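Local coordinates for sulfur oxidation protein soxB (Thermus thermophilus, PDB 2WDD), which hydrolyses a sulfur-sulfur bond in the Sox sulfur oxidation pathway, as a thiosulfohydrolase of the 5'-nucleotidase family with a two-manganese site, at residues A[21-32]-A[110-121]; A[198-206]-A[246-255]. One frame throughout, in Å; residues are numbered along the deposited sequence.

Interaction 1 (A[21-32]-A[110-121]); sequences YDLPPYGDATLL and LIRDQKARVEAE
Leu32, Tyr21 and Gln114 each bury more surface than any other residue where 21-32 meets 110-121. Leu32, on the strand, sets its two methyls against the helix: CD1 lies 3.8 Å from Ile111 O, and CD2 lies 4.0 Å from Gln114 CB. Strand 29-32 and helix 110-120 run antiparallel (176°) with axes 9.8 Å apart, so Thr30, two residues earlier, meets Val118 further along the helix.

The chain ahead of the strand runs along the same helix in the other direction. Tyr21 CD1 rests 3.6 Å from Leu110 CD1, the two side chains crossing at about a right angle, while its OH bonds to Pro333 O. Gln114 bends at chi2 (-68°), which brings its amide to the Tyr21 backbone: NE2 donates to Tyr21 O at 3.0 Å in the carbonyl plane, on a lone pair, with an N-H...O angle of 162°. Its OE1 is taken by Arg314. The amide thus has partners at both ends, which fixes its rotation.

Asp113 OD2 accepts from Gln114 NE2 and, at 2.7 Å, from Arg117 NE. In the conformers described (Asp22 and Arg117 each have a second), Arg117 NH1 reaches Asp22 OD1 at 2.8 Å, a salt bridge whose hydrogen bond is weak. So placed, the arginine would partly balance two carboxylates, and Asp113 couples this network to the amide holding Tyr21 O.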
loop_
_atom_site.group_PDB
_atom_site.type_symbol
_atom_site.label_atom_id
_atom_site.label_comp_id
_atom_site.label_asym_id
_atom_site.label_seq_id
_atom_site.Cartn_x
_atom_site.Cartn_y
_atom_site.Cartn_z
ATOM N N TYR A 21 -7.507 18.751 -13.995
ATOM C CA TYR A 21 -8.420 17.788 -14.597
ATOM C C TYR A 21 -8.867 18.008 -16.044
ATOM O O TYR A 21 -9.319 17.069 -16.699
ATOM C CB TYR A 21 -9.639 17.619 -13.692
ATOM C CG TYR A 21 -9.288 17.537 -12.221
ATOM C CD1 TYR A 21 -8.466 16.525 -11.742
ATOM C CD2 TYR A 21 -9.774 18.472 -11.314
ATOM C CE1 TYR A 21 -8.138 16.444 -10.407
ATOM C CE2 TYR A 21 -9.452 18.399 -9.972
ATOM C CZ TYR A 21 -8.633 17.378 -9.526
ATOM O OH TYR A 21 -8.316 17.283 -8.192
ATOM N N ASP A 22 -8.758 19.239 -16.538
ATOM C CA ASP A 22 -9.182 19.554 -17.902
ATOM C C ASP A 22 -8.110 19.204 -18.928
ATOM O O ASP A 22 -7.364 20.070 -19.383
ATOM C CB ASP A 22 -9.570 21.030 -18.024
ATOM C CG ASP A 22 -10.228 21.353 -19.355
ATOM O OD1 ASP A 22 -10.859 20.450 -19.944
ATOM O OD2 ASP A 22 -10.117 22.510 -19.811
ATOM N N LEU A 23 -8.050 17.927 -19.297
ATOM C CA LEU A 23 -7.067 17.440 -20.257
ATOM C C LEU A 23 -7.637 17.276 -21.659
ATOM O O LEU A 23 -8.750 16.795 -21.836
ATOM C CB LEU A 23 -6.520 16.085 -19.794
ATOM C CG LEU A 23 -5.589 16.045 -18.582
ATOM C CD1 LEU A 23 -5.539 14.621 -18.033
ATOM C CD2 LEU A 23 -4.195 16.510 -18.972
ATOM N N PRO A 24 -6.843 17.622 -22.681
ATOM C CA PRO A 24 -7.294 17.447 -24.065
ATOM C C PRO A 24 -7.255 15.968 -24.429
ATOM O O PRO A 24 -6.622 15.166 -23.739
ATOM C CB PRO A 24 -6.245 18.218 -24.875
ATOM C CG PRO A 24 -5.044 18.283 -24.002
ATOM C CD PRO A 24 -5.560 18.340 -22.597
ATOM N N PRO A 25 -7.935 15.583 -25.518
ATOM C CA PRO A 25 -7.943 14.173 -25.924
ATOM C C PRO A 25 -6.551 13.703 -26.336
ATOM O O PRO A 25 -5.717 14.502 -26.758
ATOM C CB PRO A 25 -8.875 14.161 -27.148
ATOM C CG PRO A 25 -9.692 15.408 -27.030
ATOM C CD PRO A 25 -8.795 16.415 -26.376
ATOM N N TYR A 26 -6.309 12.402 -26.210
ATOM C CA TYR A 26 -5.046 11.805 -26.617
ATOM C C TYR A 26 -5.204 10.303 -26.791
ATOM O O TYR A 26 -5.643 9.611 -25.875
ATOM C CB TYR A 26 -3.935 12.073 -25.593
ATOM C CG TYR A 26 -2.577 11.546 -26.027
ATOM C CD1 TYR A 26 -1.641 12.383 -26.627
ATOM C CD2 TYR A 26 -2.246 10.202 -25.878
ATOM C CE1 TYR A 26 -0.412 11.901 -27.052
ATOM C CE2 TYR A 26 -1.014 9.711 -26.295
ATOM C CZ TYR A 26 -0.101 10.565 -26.875
ATOM O OH TYR A 26 1.129 10.092 -27.276
ATOM N N GLY A 27 -4.841 9.806 -27.966
ATOM C CA GLY A 27 -4.841 8.386 -28.248
ATOM C C GLY A 27 -6.149 7.675 -28.530
ATOM O O GLY A 27 -7.196 8.295 -28.761
ATOM N N ASP A 28 -6.059 6.349 -28.515
ATOM C CA ASP A 28 -7.163 5.457 -28.831
ATOM C C ASP A 28 -7.876 4.896 -27.610
ATOM O O ASP A 28 -9.040 4.503 -27.695
ATOM C CB ASP A 28 -6.631 4.284 -29.649
ATOM C CG ASP A 28 -5.788 4.734 -30.829
ATOM O OD1 ASP A 28 -6.360 5.355 -31.747
ATOM O OD2 ASP A 28 -4.564 4.475 -30.843
ATOM N N ALA A 29 -7.161 4.803 -26.496
ATOM C CA ALA A 29 -7.739 4.219 -25.292
ATOM C C ALA A 29 -7.245 4.956 -24.067
ATOM O O ALA A 29 -6.124 5.465 -24.039
ATOM C CB ALA A 29 -7.363 2.744 -25.191
ATOM N N THR A 30 -8.080 4.989 -23.042
ATOM C CA THR A 30 -7.692 5.626 -21.801
ATOM C C THR A 30 -7.907 4.657 -20.667
ATOM O O THR A 30 -8.986 4.085 -20.535
ATOM C CB THR A 30 -8.475 6.905 -21.542
ATOM O OG1 THR A 30 -8.178 7.854 -22.576
ATOM C CG2 THR A 30 -8.089 7.497 -20.175
ATOM N N LEU A 31 -6.887 4.511 -19.828
ATOM C CA LEU A 31 -6.988 3.672 -18.639
ATOM C C LEU A 31 -7.056 4.609 -17.431
ATOM O O LEU A 31 -6.254 5.546 -17.304
ATOM C CB LEU A 31 -5.785 2.730 -18.523
ATOM C CG LEU A 31 -5.404 1.921 -19.772
ATOM C CD1 LEU A 31 -4.212 1.036 -19.490
ATOM C CD2 LEU A 31 -6.598 1.090 -20.246
ATOM N N LEU A 32 -8.060 4.401 -16.586
ATOM C CA LEU A 32 -8.240 5.176 -15.359
ATOM C C LEU A 32 -7.899 4.169 -14.272
ATOM O O LEU A 32 -8.638 3.208 -14.041
ATOM C CB LEU A 32 -9.670 5.691 -15.230
ATOM C CG LEU A 32 -10.059 6.581 -16.428
ATOM C CD1 LEU A 32 -11.534 6.999 -16.375
ATOM C CD2 LEU A 32 -9.137 7.811 -16.522
ATOM N N LEU A 110 -14.194 11.985 -9.722
ATOM C CA LEU A 110 -13.081 12.149 -10.648
ATOM C C LEU A 110 -13.094 11.104 -11.765
ATOM O O LEU A 110 -12.936 11.432 -12.939
ATOM C CB LEU A 110 -11.751 12.111 -9.891
ATOM C CG LEU A 110 -10.497 12.324 -10.746
ATOM C CD1 LEU A 110 -10.619 13.610 -11.570
ATOM C CD2 LEU A 110 -9.273 12.365 -9.846
ATOM N N ILE A 111 -13.279 9.835 -11.408
ATOM C CA ILE A 111 -13.323 8.781 -12.413
ATOM C C ILE A 111 -14.440 9.073 -13.412
ATOM O O ILE A 111 -14.255 8.941 -14.619
ATOM C CB ILE A 111 -13.523 7.392 -11.756
ATOM C CG1 ILE A 111 -12.268 6.990 -10.975
ATOM C CG2 ILE A 111 -13.889 6.330 -12.801
ATOM C CD1 ILE A 111 -12.464 5.789 -10.064
ATOM N N ARG A 112 -15.605 9.453 -12.900
ATOM C CA ARG A 112 -16.743 9.734 -13.773
ATOM C C ARG A 112 -16.470 10.927 -14.677
ATOM O O ARG A 112 -16.811 10.915 -15.858
ATOM C CB ARG A 112 -18.008 9.962 -12.945
ATOM C CG ARG A 112 -18.591 8.676 -12.416
ATOM C CD ARG A 112 -19.790 8.929 -11.546
ATOM N NE ARG A 112 -20.314 7.680 -11.009
ATOM C CZ ARG A 112 -21.172 7.603 -9.999
ATOM N NH1 ARG A 112 -21.608 8.710 -9.417
ATOM N NH2 ARG A 112 -21.589 6.421 -9.575
ATOM N N ASP A 113 -15.853 11.956 -14.115
ATOM C CA ASP A 113 -15.521 13.154 -14.883
ATOM C C ASP A 113 -14.642 12.763 -16.066
ATOM O O ASP A 113 -14.937 13.083 -17.218
ATOM C CB ASP A 113 -14.787 14.158 -13.992
ATOM C CG ASP A 113 -14.315 15.384 -14.754
ATOM O OD1 ASP A 113 -15.148 16.282 -14.995
ATOM O OD2 ASP A 113 -13.105 15.483 -15.048
ATOM N N GLN A 114 -13.578 12.026 -15.777
ATOM C CA GLN A 114 -12.642 11.629 -16.813
ATOM C C GLN A 114 -13.226 10.677 -17.838
ATOM O O GLN A 114 -12.982 10.816 -19.042
ATOM C CB GLN A 114 -11.369 11.065 -16.180
ATOM C CG GLN A 114 -10.667 12.091 -15.309
ATOM C CD GLN A 114 -10.082 13.225 -16.129
ATOM O OE1 GLN A 114 -9.254 12.992 -17.005
ATOM N NE2 GLN A 114 -10.475 14.461 -15.819
ATOM N N LYS A 115 -13.998 9.705 -17.371
ATOM C CA LYS A 115 -14.602 8.743 -18.284
ATOM C C LYS A 115 -15.580 9.440 -19.229
ATOM O O LYS A 115 -15.610 9.140 -20.419
ATOM C CB LYS A 115 -15.315 7.626 -17.516
ATOM C CG LYS A 115 -15.729 6.457 -18.399
ATOM C CD LYS A 115 -16.125 5.242 -17.573
ATOM C CE LYS A 115 -16.800 4.192 -18.441
ATOM N NZ LYS A 115 -17.365 3.085 -17.621
ATOM N N ALA A 116 -16.372 10.367 -18.695
ATOM C CA ALA A 116 -17.346 11.099 -19.511
ATOM C C ALA A 116 -16.612 11.904 -20.577
ATOM O O ALA A 116 -17.009 11.932 -21.743
ATOM C CB ALA A 116 -18.187 12.019 -18.635
ATOM N N ARG A 117 -15.539 12.563 -20.157
ATOM C CA ARG A 117 -14.735 13.363 -21.071
ATOM C C ARG A 117 -14.234 12.499 -22.220
ATOM O O ARG A 117 -14.354 12.881 -23.386
ATOM C CB ARG A 117 -13.545 13.991 -20.343
ATOM C CG ARG A 117 -13.900 15.137 -19.414
ATOM C CD ARG A 117 -12.664 15.617 -18.670
ATOM N NE ARG A 117 -12.992 16.468 -17.532
ATOM C CZ ARG A 117 -12.662 17.753 -17.444
ATOM N NH1 ARG A 117 -12.000 18.336 -18.434
ATOM N NH2 ARG A 117 -12.995 18.456 -16.369
ATOM N N VAL A 118 -13.675 11.339 -21.891
ATOM C CA VAL A 118 -13.147 10.412 -22.889
ATOM C C VAL A 118 -14.204 9.889 -23.854
ATOM O O VAL A 118 -13.959 9.773 -25.055
ATOM C CB VAL A 118 -12.382 9.250 -22.223
ATOM C CG1 VAL A 118 -12.104 8.140 -23.229
ATOM C CG2 VAL A 118 -11.090 9.757 -21.596
ATOM N N GLU A 119 -15.367 9.537 -23.323
ATOM C CA GLU A 119 -16.438 9.010 -24.157
ATOM C C GLU A 119 -17.063 10.096 -25.035
ATOM O O GLU A 119 -17.485 9.826 -26.158
ATOM C CB GLU A 119 -17.472 8.262 -23.314
ATOM C CG GLU A 119 -16.922 6.941 -22.770
ATOM C CD GLU A 119 -17.849 6.257 -21.781
ATOM O OE1 GLU A 119 -18.766 6.920 -21.250
ATOM O OE2 GLU A 119 -17.649 5.052 -21.526
ATOM N N ALA A 120 -17.056 11.334 -24.548
ATOM C CA ALA A 120 -17.575 12.450 -25.330
ATOM C C ALA A 120 -16.667 12.682 -26.533
ATOM O O ALA A 120 -17.112 13.177 -27.569
ATOM C CB ALA A 120 -17.670 13.705 -24.481
ATOM N N GLU A 121 -15.396 12.309 -26.386
ATOM C CA GLU A 121 -14.401 12.448 -27.451
ATOM C C GLU A 121 -14.453 11.252 -28.392
ATOM O O GLU A 121 -13.620 11.125 -29.291
ATOM C CB GLU A 121 -12.983 12.494 -26.864
ATOM C CG GLU A 121 -12.725 13.560 -25.822
ATOM C CD GLU A 121 -11.438 13.301 -25.051
ATOM O OE1 GLU A 121 -10.963 14.219 -24.351
ATOM O OE2 GLU A 121 -10.901 12.174 -25.144
HETATM O O HOH W 1 -9.806 14.364 -22.093
HETATM O O HOH W 2 -11.509 17.567 -21.613
HETATM O O HOH W 3 -7.997 10.914 -24.605
#

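Interaction 2 (A[198-206]-A[246-255]); sequences LFPAYRIHR and AVDKARAEGA
Tyr202 OH donates to Glu253 OE1 at 2.7 Å, the one hydrogen bond between residues 198-206 and 246-255. The carboxylate oxygen lies at the edge of the ring, near its plane, whereas the hydroxyl comes to the carboxylate from above, 78° out of its plane; ring and carboxylate are accordingly turned steeply against each other. Lys249 passes beside the same hydroxyl with its extended aliphatic chain, CG lying 3.2 Å from Tyr202 OH.

The ring itself is seated on Ala250. CB of Ala250 stands 3.8 Å from the centroid of the Tyr202 ring and only 9° off its normal, a CH-pi contact centred on the face. A chi1 of 66° sets CG of Tyr202 between its own backbone N and carbonyl carbon, and from there the ring crosses to the helix.

Ile204, two residues on and facing the same side of the strand, puts CD1 at the end of the helix, 3.5 Å from Ala250 O and 4.2 Å from Ala255 CB. At the other end of the contact, Ala201 and Ala246 meet through their CB atoms. The axes of strand 202-206 and helix 246-252 are 9.6 Å apart and point roughly the same way.

Gly254, with positive phi and bonds back into the last turn, ends the helix in a Schellman motif. Ala250 and Ala255 also touch Ala213 of strand 210-217, so the arrangement is that of a helix packed on one face of a mixed beta sheet, as in alpha/beta folds, here covering its edge strand 202-207.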
loop_
_atom_site.group_PDB
_atom_site.type_symbol
_atom_site.label_atom_id
_atom_site.label_comp_id
_atom_site.label_asym_id
_atom_site.label_seq_id
_atom_site.Cartn_x
_atom_site.Cartn_y
_atom_site.Cartn_z
ATOM N N LEU A 198 -7.586 -20.580 -11.258
ATOM C CA LEU A 198 -8.934 -20.347 -10.764
ATOM C C LEU A 198 -9.666 -19.181 -11.415
ATOM O O LEU A 198 -10.884 -19.121 -11.363
ATOM C CB LEU A 198 -8.924 -20.214 -9.239
ATOM C CG LEU A 198 -8.346 -21.507 -8.643
ATOM C CD1 LEU A 198 -8.167 -21.419 -7.164
ATOM C CD2 LEU A 198 -9.189 -22.736 -9.019
ATOM N N PHE A 199 -8.932 -18.278 -12.065
ATOM C CA PHE A 199 -9.546 -17.110 -12.683
ATOM C C PHE A 199 -8.977 -16.892 -14.069
ATOM O O PHE A 199 -7.914 -17.416 -14.395
ATOM C CB PHE A 199 -9.249 -15.862 -11.845
ATOM C CG PHE A 199 -9.671 -15.991 -10.406
ATOM C CD1 PHE A 199 -11.011 -16.030 -10.073
ATOM C CD2 PHE A 199 -8.725 -16.169 -9.409
ATOM C CE1 PHE A 199 -11.415 -16.181 -8.753
ATOM C CE2 PHE A 199 -9.114 -16.319 -8.083
ATOM C CZ PHE A 199 -10.461 -16.315 -7.756
ATOM N N PRO A 200 -9.633 -16.035 -14.865
ATOM C CA PRO A 200 -9.049 -15.754 -16.180
ATOM C C PRO A 200 -7.749 -14.968 -16.019
ATOM O O PRO A 200 -7.632 -14.115 -15.135
ATOM C CB PRO A 200 -10.112 -14.875 -16.854
ATOM C CG PRO A 200 -11.392 -15.176 -16.127
ATOM C CD PRO A 200 -10.972 -15.441 -14.704
ATOM N N ALA A 201 -6.778 -15.246 -16.883
ATOM C CA ALA A 201 -5.493 -14.548 -16.833
ATOM C C ALA A 201 -5.607 -13.162 -17.441
ATOM O O ALA A 201 -4.922 -12.230 -17.013
ATOM C CB ALA A 201 -4.428 -15.340 -17.572
ATOM N N TYR A 202 -6.434 -13.029 -18.473
ATOM C CA TYR A 202 -6.553 -11.751 -19.168
ATOM C C TYR A 202 -7.895 -11.572 -19.864
ATOM O O TYR A 202 -8.676 -12.520 -20.004
ATOM C CB TYR A 202 -5.423 -11.614 -20.210
ATOM C CG TYR A 202 -5.509 -12.613 -21.354
ATOM C CD1 TYR A 202 -6.356 -12.391 -22.431
ATOM C CD2 TYR A 202 -4.744 -13.772 -21.348
ATOM C CE1 TYR A 202 -6.451 -13.307 -23.470
ATOM C CE2 TYR A 202 -4.842 -14.704 -22.370
ATOM C CZ TYR A 202 -5.690 -14.462 -23.429
ATOM O OH TYR A 202 -5.765 -15.385 -24.445
ATOM N N ARG A 203 -8.158 -10.340 -20.291
ATOM C CA ARG A 203 -9.352 -10.024 -21.067
ATOM C C ARG A 203 -8.934 -9.086 -22.191
ATOM O O ARG A 203 -8.214 -8.125 -21.949
ATOM C CB ARG A 203 -10.429 -9.356 -20.216
ATOM C CG ARG A 203 -11.678 -8.960 -21.008
ATOM C CD ARG A 203 -12.374 -10.181 -21.615
ATOM N NE ARG A 203 -12.472 -11.247 -20.625
ATOM C CZ ARG A 203 -12.331 -12.542 -20.884
ATOM N NH1 ARG A 203 -12.158 -12.966 -22.129
ATOM N NH2 ARG A 203 -12.410 -13.420 -19.896
ATOM N N ILE A 204 -9.392 -9.358 -23.410
ATOM C CA ILE A 204 -9.091 -8.491 -24.545
ATOM C C ILE A 204 -10.256 -7.545 -24.767
ATOM O O ILE A 204 -11.419 -7.958 -24.767
ATOM C CB ILE A 204 -8.752 -9.289 -25.818
ATOM C CG1 ILE A 204 -7.451 -10.069 -25.630
ATOM C CG2 ILE A 204 -8.630 -8.342 -27.025
ATOM C CD1 ILE A 204 -7.202 -11.113 -26.703
ATOM N N HIS A 205 -9.940 -6.264 -24.924
ATOM C CA HIS A 205 -10.944 -5.233 -25.122
ATOM C C HIS A 205 -10.762 -4.556 -26.470
ATOM O O HIS A 205 -9.644 -4.262 -26.875
ATOM C CB HIS A 205 -10.804 -4.166 -24.044
ATOM C CG HIS A 205 -11.193 -4.640 -22.680
ATOM N ND1 HIS A 205 -12.474 -4.514 -22.187
ATOM C CD2 HIS A 205 -10.465 -5.225 -21.699
ATOM C CE1 HIS A 205 -12.524 -5.027 -20.968
ATOM N NE2 HIS A 205 -11.320 -5.468 -20.652
ATOM N N ARG A 206 -11.874 -4.270 -27.137
ATOM C CA ARG A 206 -11.820 -3.576 -28.412
ATOM C C ARG A 206 -11.583 -2.097 -28.148
ATOM O O ARG A 206 -12.283 -1.476 -27.348
ATOM C CB ARG A 206 -13.128 -3.765 -29.183
ATOM C CG ARG A 206 -13.222 -5.089 -29.923
ATOM C CD ARG A 206 -14.090 -4.967 -31.171
ATOM N NE ARG A 206 -15.515 -4.968 -30.852
ATOM C CZ ARG A 206 -16.481 -4.713 -31.730
ATOM N NH1 ARG A 206 -17.750 -4.735 -31.346
ATOM N NH2 ARG A 206 -16.180 -4.437 -32.992
ATOM N N ALA A 246 0.642 -16.578 -21.173
ATOM C CA ALA A 246 -0.578 -15.785 -21.150
ATOM C C ALA A 246 -0.428 -14.580 -22.087
ATOM O O ALA A 246 -1.340 -14.242 -22.844
ATOM C CB ALA A 246 -0.893 -15.326 -19.723
ATOM N N VAL A 247 0.721 -13.918 -22.011
ATOM C CA VAL A 247 0.992 -12.771 -22.868
ATOM C C VAL A 247 0.976 -13.209 -24.335
ATOM O O VAL A 247 0.330 -12.574 -25.169
ATOM C CB VAL A 247 2.323 -12.104 -22.504
ATOM C CG1 VAL A 247 2.740 -11.099 -23.591
ATOM C CG2 VAL A 247 2.237 -11.439 -21.132
ATOM N N ASP A 248 1.658 -14.316 -24.620
ATOM C CA ASP A 248 1.710 -14.865 -25.976
ATOM C C ASP A 248 0.315 -15.248 -26.474
ATOM O O ASP A 248 -0.049 -14.970 -27.624
ATOM C CB ASP A 248 2.646 -16.078 -26.033
ATOM C CG ASP A 248 4.118 -15.695 -25.878
ATOM O OD1 ASP A 248 4.452 -14.507 -26.068
ATOM O OD2 ASP A 248 4.946 -16.587 -25.585
ATOM N N LYS A 249 -0.467 -15.887 -25.609
ATOM C CA LYS A 249 -1.809 -16.312 -25.984
ATOM C C LYS A 249 -2.700 -15.126 -26.333
ATOM O O LYS A 249 -3.416 -15.150 -27.334
ATOM C CB LYS A 249 -2.439 -17.169 -24.884
ATOM C CG LYS A 249 -3.786 -17.773 -25.261
ATOM C CD LYS A 249 -4.345 -18.623 -24.127
ATOM C CE LYS A 249 -5.797 -18.998 -24.382
ATOM N NZ LYS A 249 -6.362 -19.814 -23.272
ATOM N N ALA A 250 -2.648 -14.073 -25.520
ATOM C CA ALA A 250 -3.445 -12.886 -25.796
ATOM C C ALA A 250 -3.101 -12.356 -27.190
ATOM O O ALA A 250 -3.981 -11.937 -27.940
ATOM C CB ALA A 250 -3.182 -11.811 -24.740
ATOM N N ARG A 251 -1.813 -12.355 -27.516
ATOM C CA ARG A 251 -1.362 -11.864 -28.818
ATOM C C ARG A 251 -1.797 -12.787 -29.950
ATOM O O ARG A 251 -2.167 -12.326 -31.029
ATOM C CB ARG A 251 0.148 -11.644 -28.815
ATOM C CG ARG A 251 0.549 -10.319 -28.157
ATOM C CD ARG A 251 2.063 -10.105 -28.138
ATOM N NE ARG A 251 2.422 -8.929 -27.343
ATOM C CZ ARG A 251 2.151 -7.678 -27.699
ATOM N NH1 ARG A 251 1.537 -7.430 -28.847
ATOM N NH2 ARG A 251 2.488 -6.674 -26.903
ATOM N N ALA A 252 -1.810 -14.088 -29.684
ATOM C CA ALA A 252 -2.258 -15.057 -30.685
ATOM C C ALA A 252 -3.756 -14.917 -30.936
ATOM O O ALA A 252 -4.242 -15.208 -32.031
ATOM C CB ALA A 252 -1.914 -16.464 -30.257
ATOM N N GLU A 253 -4.484 -14.435 -29.931
ATOM C CA GLU A 253 -5.916 -14.219 -30.066
ATOM C C GLU A 253 -6.227 -12.862 -30.686
ATOM O O GLU A 253 -7.395 -12.504 -30.858
ATOM C CB GLU A 253 -6.623 -14.386 -28.716
ATOM C CG GLU A 253 -6.606 -15.818 -28.216
ATOM C CD GLU A 253 -7.507 -16.034 -27.019
ATOM O OE1 GLU A 253 -7.707 -15.072 -26.249
ATOM O OE2 GLU A 253 -8.010 -17.166 -26.848
ATOM N N GLY A 254 -5.186 -12.100 -31.018
ATOM C CA GLY A 254 -5.375 -10.820 -31.678
ATOM C C GLY A 254 -5.026 -9.537 -30.942
ATOM O O GLY A 254 -5.207 -8.453 -31.491
ATOM N N ALA A 255 -4.543 -9.629 -29.708
ATOM C CA ALA A 255 -4.188 -8.415 -28.973
ATOM C C ALA A 255 -3.029 -7.687 -29.651
ATOM O O ALA A 255 -2.013 -8.293 -29.963
ATOM C CB ALA A 255 -3.836 -8.742 -27.521
#

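From the N terminus, residues 21-28 lead into strand 29-34, and interaction 1 closes a loop when helix 104-120 returns against them, 78 residues on. The chain then enters strand 124-129, which lies parallel beside 29-34 in the first mixed sheet. Interaction 2 opens only after that loop is complete: strand 202-207 is followed by 210-217, and helix 240-252 packs back before strand 257-262 joins the second sheet. The loops are therefore in series, neither enclosing nor crossing the other. The centres of interaction 1 and interaction 2 are about 24 Å apart, and the nearest atoms of interactions 1 and 2 about 7 Å apart, without touching. Each ties a helix to a different sheet, away from the manganese site.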